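Long-range contacts in HcgC (Methanococcus maripaludis S2, PDB 5O4J), which is a SAM-dependent C-methyltransferase that probably methylates a pyridinol precursor in the biosynthesis of the [Fe]-hydrogenase (FeGP) cofactor: residues Ile46-Ala50 with Ile110-Gly114; Ala50-Gly54 with Gly176-Leu180. The contacts are given in a common frame with arbitrary orientation. Residue numbers count along the deposited sequence, not the author numbering.

In the fold
Both contacts are buried, and they share Ala-50, so a single run of chain leaving strand 42-48 passes from one to the other. Interaction 1 lies at the C-terminal ends of two neighbouring parallel strands, 42-48 and 108-111, and is held mainly by backbone hydrogen bonds. Interaction 2, its centre about 11 Å away and about 2 Å from the centre of the chain, joins the loop before helix 54-60 to the start of helix 177-193. It relies on side chains and on the SAH carboxylate, which both segments hold. Leu-112 CD1 meets Gly-54 CA at 3.5 Å, linking the two. Together they line S-adenosyl-L-homocysteine, interaction 1 mainly beside its nucleoside, interaction 2 mainly around its carboxylate, and both touch PJL.

Interaction 1: Ile46-Ala50 with Ile110-Gly114; sequences IVFGA and IDLTG. With SAH (S-adenosyl-L-homocysteine), chain E; PJL ((3~{E})-3-[(~{E})-3-oxidanylprop-2-enoyl]iminopropanoic acid), chain H.
Build two parallel strand ends, their directions 20° apart, with Val-47 opposite Ile-110 and Phe-48 opposite Asp-111, each CA pair 4.8 Å apart. Three backbone hydrogen bonds set the register: Ile-110 N to Ile-46 O (2.9 Å), Phe-48 N to Ile-110 O (2.8 Å) and Leu-112 N to Phe-48 O (2.8 Å).

Val-47 (chi1 t), on one face with Ile-110, packs CG1 against Leu-112 CD1 at 3.5 Å. Phe-48 (chi1 m) and Asp-111 (t) lie on the other face; beyond the strand, Thr-113 CG2 comes to 3.8 Å from Phe-48 CB. Asp-111 OD1 accepts from Thr-113 N (2.9 Å), an Asx turn, and from Thr-113 OG1 (2.6 Å); Asp-111 also salt-bridges Arg-153.

Gly-49, at phi/psi 102/96, leaves the strand with its CA 3.5 Å from SAH O4', a Rossmann-type placement of a nucleoside over parallel strand ends. Thr-113 O accepts from PJL O1 (3.2 Å), and Leu-112 O, weakly, from SAH N (3.2 Å). Strand pairing ends at Leu-112 N, leaving the next carbonyls to meet the ligands.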
loop_
_atom_site.group_PDB
_atom_site.type_symbol
_atom_site.label_atom_id
_atom_site.label_comp_id
_atom_site.label_asym_id
_atom_site.label_seq_id
_atom_site.Cartn_x
_atom_site.Cartn_y
_atom_site.Cartn_z
ATOM N N ILE A 46 -27.183 -27.772 15.708
ATOM C CA ILE A 46 -27.301 -27.727 14.256
ATOM C C ILE A 46 -26.465 -26.561 13.750
ATOM O O ILE A 46 -26.623 -25.425 14.213
ATOM C CB ILE A 46 -28.765 -27.612 13.801
ATOM C CG1 ILE A 46 -29.485 -28.919 14.141
ATOM C CG2 ILE A 46 -28.840 -27.314 12.297
ATOM C CD1 ILE A 46 -30.878 -29.068 13.567
ATOM N N VAL A 47 -25.563 -26.857 12.821
ATOM C CA VAL A 47 -24.661 -25.880 12.226
ATOM C C VAL A 47 -25.003 -25.782 10.747
ATOM O O VAL A 47 -24.945 -26.789 10.026
ATOM C CB VAL A 47 -23.193 -26.284 12.423
ATOM C CG1 VAL A 47 -22.258 -25.272 11.768
ATOM C CG2 VAL A 47 -22.887 -26.449 13.902
ATOM N N PHE A 48 -25.360 -24.579 10.297
ATOM C CA PHE A 48 -25.640 -24.324 8.887
ATOM C C PHE A 48 -24.375 -23.814 8.207
ATOM O O PHE A 48 -23.781 -22.825 8.651
ATOM C CB PHE A 48 -26.770 -23.305 8.721
ATOM C CG PHE A 48 -28.112 -23.801 9.162
ATOM C CD1 PHE A 48 -28.930 -24.496 8.293
ATOM C CD2 PHE A 48 -28.562 -23.554 10.447
ATOM C CE1 PHE A 48 -30.168 -24.954 8.697
ATOM C CE2 PHE A 48 -29.801 -24.006 10.855
ATOM C CZ PHE A 48 -30.604 -24.700 9.981
ATOM N N GLY A 49 -23.969 -24.489 7.129
ATOM C CA GLY A 49 -22.829 -24.070 6.340
ATOM C C GLY A 49 -21.584 -24.886 6.619
ATOM O O GLY A 49 -20.862 -24.620 7.580
ATOM N N ALA A 50 -21.337 -25.897 5.786
ATOM C CA ALA A 50 -20.201 -26.792 6.000
ATOM C C ALA A 50 -18.890 -26.145 5.570
ATOM O O ALA A 50 -17.854 -26.336 6.214
ATOM C CB ALA A 50 -20.419 -28.104 5.248
ATOM N N ILE A 110 -26.207 -22.651 15.061
ATOM C CA ILE A 110 -25.140 -21.784 14.585
ATOM C C ILE A 110 -25.330 -21.635 13.086
ATOM O O ILE A 110 -25.315 -22.634 12.357
ATOM C CB ILE A 110 -23.739 -22.339 14.900
ATOM C CG1 ILE A 110 -23.605 -22.564 16.414
ATOM C CG2 ILE A 110 -22.666 -21.387 14.388
ATOM C CD1 ILE A 110 -22.266 -23.124 16.851
ATOM N N ASP A 111 -25.499 -20.397 12.628
ATOM C CA ASP A 111 -25.600 -20.097 11.203
ATOM C C ASP A 111 -24.273 -19.526 10.732
ATOM O O ASP A 111 -23.909 -18.406 11.094
ATOM C CB ASP A 111 -26.717 -19.106 10.903
ATOM C CG ASP A 111 -26.611 -18.547 9.494
ATOM O OD1 ASP A 111 -26.226 -19.311 8.579
ATOM O OD2 ASP A 111 -26.865 -17.340 9.305
ATOM N N LEU A 112 -23.566 -20.291 9.904
ATOM C CA LEU A 112 -22.294 -19.880 9.333
ATOM C C LEU A 112 -22.403 -19.554 7.849
ATOM O O LEU A 112 -21.369 -19.419 7.177
ATOM C CB LEU A 112 -21.257 -20.991 9.536
ATOM C CG LEU A 112 -21.043 -21.434 10.984
ATOM C CD1 LEU A 112 -20.114 -22.634 11.055
ATOM C CD2 LEU A 112 -20.483 -20.291 11.803
ATOM N N THR A 113 -23.623 -19.414 7.316
ATOM C CA THR A 113 -23.774 -19.343 5.866
ATOM C C THR A 113 -23.436 -17.964 5.314
ATOM O O THR A 113 -23.053 -17.853 4.147
ATOM C CB THR A 113 -25.188 -19.746 5.436
ATOM O OG1 THR A 113 -26.165 -18.864 6.005
ATOM C CG2 THR A 113 -25.482 -21.173 5.853
ATOM N N GLY A 114 -23.585 -16.915 6.113
ATOM C CA GLY A 114 -23.192 -15.592 5.661
ATOM C C GLY A 114 -24.003 -15.126 4.468
ATOM O O GLY A 114 -25.213 -15.346 4.383
HETATM N N SAH E . -18.639 -17.838 6.594
HETATM C CA SAH E . -18.052 -19.114 6.084
HETATM C CB SAH E . -18.322 -19.237 4.586
HETATM C CG SAH E . -19.760 -19.671 4.309
HETATM S SD SAH E . -20.047 -19.957 2.581
HETATM C C SAH E . -16.568 -19.175 6.308
HETATM O O SAH E . -15.940 -20.185 5.904
HETATM O OXT SAH E . -16.030 -18.213 6.873
HETATM C "C5'" SAH E . -21.723 -20.523 2.591
HETATM C "C4'" SAH E . -21.862 -21.986 2.998
HETATM O "O4'" SAH E . -23.207 -22.205 3.442
HETATM C "C3'" SAH E . -21.661 -22.915 1.817
HETATM O "O3'" SAH E . -21.168 -24.196 2.243
HETATM C "C2'" SAH E . -23.061 -23.004 1.259
HETATM O "O2'" SAH E . -23.296 -24.145 0.427
HETATM C "C1'" SAH E . -23.891 -23.059 2.520
HETATM N N9 SAH E . -25.252 -22.522 2.368
HETATM C C8 SAH E . -25.622 -21.435 1.654
HETATM N N7 SAH E . -26.958 -21.235 1.788
HETATM C C5 SAH E . -27.427 -22.193 2.611
HETATM C C6 SAH E . -28.739 -22.557 3.178
HETATM N N6 SAH E . -29.837 -21.829 2.870
HETATM N N1 SAH E . -28.795 -23.628 3.993
HETATM C C2 SAH E . -27.712 -24.352 4.312
HETATM N N3 SAH E . -26.485 -24.086 3.832
HETATM C C4 SAH E . -26.299 -23.035 2.995
HETATM O O14 PJL H . -16.059 -17.285 1.623
HETATM C C12 PJL H . -15.691 -16.070 1.638
HETATM O O13 PJL H . -14.667 -15.655 2.217
HETATM C C10 PJL H . -16.474 -14.979 0.941
HETATM C C4 PJL H . -17.964 -15.188 0.994
HETATM N N5 PJL H . -18.559 -15.920 0.159
HETATM C C6 PJL H . -19.892 -16.118 0.159
HETATM O O8 PJL H . -20.490 -16.372 -0.876
HETATM C C7 PJL H . -20.692 -16.026 1.405
HETATM C C2 PJL H . -20.130 -15.717 2.571
HETATM O O1 PJL H . -20.803 -15.614 3.693
#

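Interaction 2: Ala50-Gly54 with Gly176-Leu180; sequences AYLSG and GTMTL. With SAH (S-adenosyl-L-homocysteine), chain E; PJL ((3~{E})-3-[(~{E})-3-oxidanylprop-2-enoyl]iminopropanoic acid), chain H.
Set the loop Ala-50 to Gly-54 beside the first turn of a helix, with Leu-52 and Thr-177 the nearest CA pair at 6.4 Å. The loop carries a cis peptide between Tyr-51 and Leu-52.

Gly-176 is the N-cap residue; its O accepts from Leu-180 N at 3.0 Å, starting the helix, and its CA lies 3.3 Å from both SAH OXT and PJL O13. A CB here would clash with PJL.

Thr-177 (chi1 m) makes the polar link: its OG1 and the OG of Ser-53 (chi1 3°, between wells) share a 2.6 Å hydrogen bond, while its CG2 packs on CD2 of Leu-52 (t, p) at 3.8 Å. Its N donates to SAH OXT (2.8 Å). The other carboxylate oxygen, SAH O, takes Leu-52 N (2.9 Å) and Ser-53 N (3.3 Å), so the loop and the helix start clasp the two oxygens of one carboxylate.

Met-178 (t, p, p) brings CE to 3.5 Å from Tyr-51 OH and 4.0 Å from Leu-52 CD2. Tyr-51 (chi1 t) presents its ring edge to SAH SD and PJL O14.

Thr-179 binds PJL O13 through N (3.0 Å) and OG1 (2.7 Å). Thus the helix N-terminus, whose first-turn amides have no carbonyl partner within the helix, receives carboxylates of both ligands.

Helix 18-37 flanks the polar link, Lys-29 hydrogen-bonding Thr-177. Helix 208-213 packs on Tyr-51 and Met-178, Leu-180 rests on strand 159-167, and Tyr-200 of the second subunit packs on Met-178 and Thr-179.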
loop_
_atom_site.group_PDB
_atom_site.type_symbol
_atom_site.label_atom_id
_atom_site.label_comp_id
_atom_site.label_asym_id
_atom_site.label_seq_id
_atom_site.Cartn_x
_atom_site.Cartn_y
_atom_site.Cartn_z
ATOM N N ALA A 50 -21.337 -25.897 5.786
ATOM C CA ALA A 50 -20.201 -26.792 6.000
ATOM C C ALA A 50 -18.890 -26.145 5.570
ATOM O O ALA A 50 -17.854 -26.336 6.214
ATOM C CB ALA A 50 -20.419 -28.104 5.248
ATOM N N TYR A 51 -18.918 -25.387 4.481
ATOM C CA TYR A 51 -17.731 -24.727 3.964
ATOM C C TYR A 51 -17.653 -23.313 4.536
ATOM O O TYR A 51 -18.700 -22.672 4.667
ATOM C CB TYR A 51 -17.794 -24.706 2.438
ATOM C CG TYR A 51 -16.805 -23.786 1.758
ATOM C CD1 TYR A 51 -17.080 -22.440 1.611
ATOM C CD2 TYR A 51 -15.620 -24.275 1.229
ATOM C CE1 TYR A 51 -16.200 -21.595 0.986
ATOM C CE2 TYR A 51 -14.734 -23.438 0.586
ATOM C CZ TYR A 51 -15.024 -22.097 0.470
ATOM O OH TYR A 51 -14.128 -21.261 -0.174
ATOM N N LEU A 52 -16.472 -22.804 4.907
ATOM C CA LEU A 52 -15.188 -23.510 4.967
ATOM C C LEU A 52 -14.839 -23.851 6.423
ATOM O O LEU A 52 -14.201 -24.861 6.688
ATOM C CB LEU A 52 -14.100 -22.645 4.336
ATOM C CG LEU A 52 -12.663 -23.147 4.335
ATOM C CD1 LEU A 52 -12.564 -24.582 3.825
ATOM C CD2 LEU A 52 -11.779 -22.222 3.492
ATOM N N SER A 53 -15.247 -23.005 7.367
ATOM C CA SER A 53 -14.957 -23.255 8.779
ATOM C C SER A 53 -15.984 -24.155 9.452
ATOM O O SER A 53 -15.728 -24.636 10.567
ATOM C CB SER A 53 -14.863 -21.940 9.567
ATOM O OG SER A 53 -15.134 -20.805 8.770
ATOM N N GLY A 54 -17.147 -24.364 8.827
ATOM C CA GLY A 54 -18.205 -25.129 9.469
ATOM C C GLY A 54 -17.785 -26.529 9.878
ATOM O O GLY A 54 -18.150 -27.005 10.953
ATOM N N GLY A 176 -15.086 -14.040 5.965
ATOM C CA GLY A 176 -15.046 -15.408 5.479
ATOM C C GLY A 176 -13.641 -15.974 5.568
ATOM O O GLY A 176 -12.649 -15.274 5.352
ATOM N N THR A 177 -13.558 -17.265 5.891
ATOM C CA THR A 177 -12.254 -17.917 5.994
ATOM C C THR A 177 -11.442 -17.736 4.716
ATOM O O THR A 177 -10.267 -17.369 4.771
ATOM C CB THR A 177 -12.448 -19.392 6.331
ATOM O OG1 THR A 177 -13.223 -19.488 7.538
ATOM C CG2 THR A 177 -11.122 -20.103 6.546
ATOM N N MET A 178 -12.060 -17.977 3.553
ATOM C CA MET A 178 -11.359 -17.823 2.280
ATOM C C MET A 178 -10.843 -16.398 2.093
ATOM O O MET A 178 -9.686 -16.198 1.712
ATOM C CB MET A 178 -12.286 -18.204 1.125
ATOM C CG MET A 178 -11.650 -18.088 -0.269
ATOM S SD MET A 178 -10.148 -19.033 -0.514
ATOM C CE MET A 178 -10.696 -20.682 -0.075
ATOM N N THR A 179 -11.708 -15.396 2.301
ATOM C CA THR A 179 -11.290 -13.997 2.161
ATOM C C THR A 179 -10.074 -13.700 3.030
ATOM O O THR A 179 -9.103 -13.072 2.582
ATOM C CB THR A 179 -12.435 -13.049 2.547
ATOM O OG1 THR A 179 -13.546 -13.210 1.665
ATOM C CG2 THR A 179 -11.990 -11.584 2.517
ATOM N N LEU A 180 -10.133 -14.121 4.288
ATOM C CA LEU A 180 -9.048 -13.840 5.217
ATOM C C LEU A 180 -7.759 -14.522 4.781
ATOM O O LEU A 180 -6.680 -13.924 4.860
ATOM C CB LEU A 180 -9.441 -14.277 6.622
ATOM C CG LEU A 180 -10.588 -13.477 7.237
ATOM C CD1 LEU A 180 -11.109 -14.180 8.480
ATOM C CD2 LEU A 180 -10.139 -12.058 7.544
HETATM N N SAH E . -18.639 -17.838 6.594
HETATM C CA SAH E . -18.052 -19.114 6.084
HETATM C CB SAH E . -18.322 -19.237 4.586
HETATM C CG SAH E . -19.760 -19.671 4.309
HETATM S SD SAH E . -20.047 -19.957 2.581
HETATM C C SAH E . -16.568 -19.175 6.308
HETATM O O SAH E . -15.940 -20.185 5.904
HETATM O OXT SAH E . -16.030 -18.213 6.873
HETATM C "C5'" SAH E . -21.723 -20.523 2.591
HETATM C "C4'" SAH E . -21.862 -21.986 2.998
HETATM O "O4'" SAH E . -23.207 -22.205 3.442
HETATM C "C3'" SAH E . -21.661 -22.915 1.817
HETATM O "O3'" SAH E . -21.168 -24.196 2.243
HETATM C "C2'" SAH E . -23.061 -23.004 1.259
HETATM O "O2'" SAH E . -23.296 -24.145 0.427
HETATM C "C1'" SAH E . -23.891 -23.059 2.520
HETATM N N9 SAH E . -25.252 -22.522 2.368
HETATM C C8 SAH E . -25.622 -21.435 1.654
HETATM N N7 SAH E . -26.958 -21.235 1.788
HETATM C C5 SAH E . -27.427 -22.193 2.611
HETATM C C6 SAH E . -28.739 -22.557 3.178
HETATM N N6 SAH E . -29.837 -21.829 2.870
HETATM N N1 SAH E . -28.795 -23.628 3.993
HETATM C C2 SAH E . -27.712 -24.352 4.312
HETATM N N3 SAH E . -26.485 -24.086 3.832
HETATM C C4 SAH E . -26.299 -23.035 2.995
HETATM O O14 PJL H . -16.059 -17.285 1.623
HETATM C C12 PJL H . -15.691 -16.070 1.638
HETATM O O13 PJL H . -14.667 -15.655 2.217
HETATM C C10 PJL H . -16.474 -14.979 0.941
HETATM C C4 PJL H . -17.964 -15.188 0.994
HETATM N N5 PJL H . -18.559 -15.920 0.159
HETATM C C6 PJL H . -19.892 -16.118 0.159
HETATM O O8 PJL H . -20.490 -16.372 -0.876
HETATM C C7 PJL H . -20.692 -16.026 1.405
HETATM C C2 PJL H . -20.130 -15.717 2.571
HETATM O O1 PJL H . -20.803 -15.614 3.693
#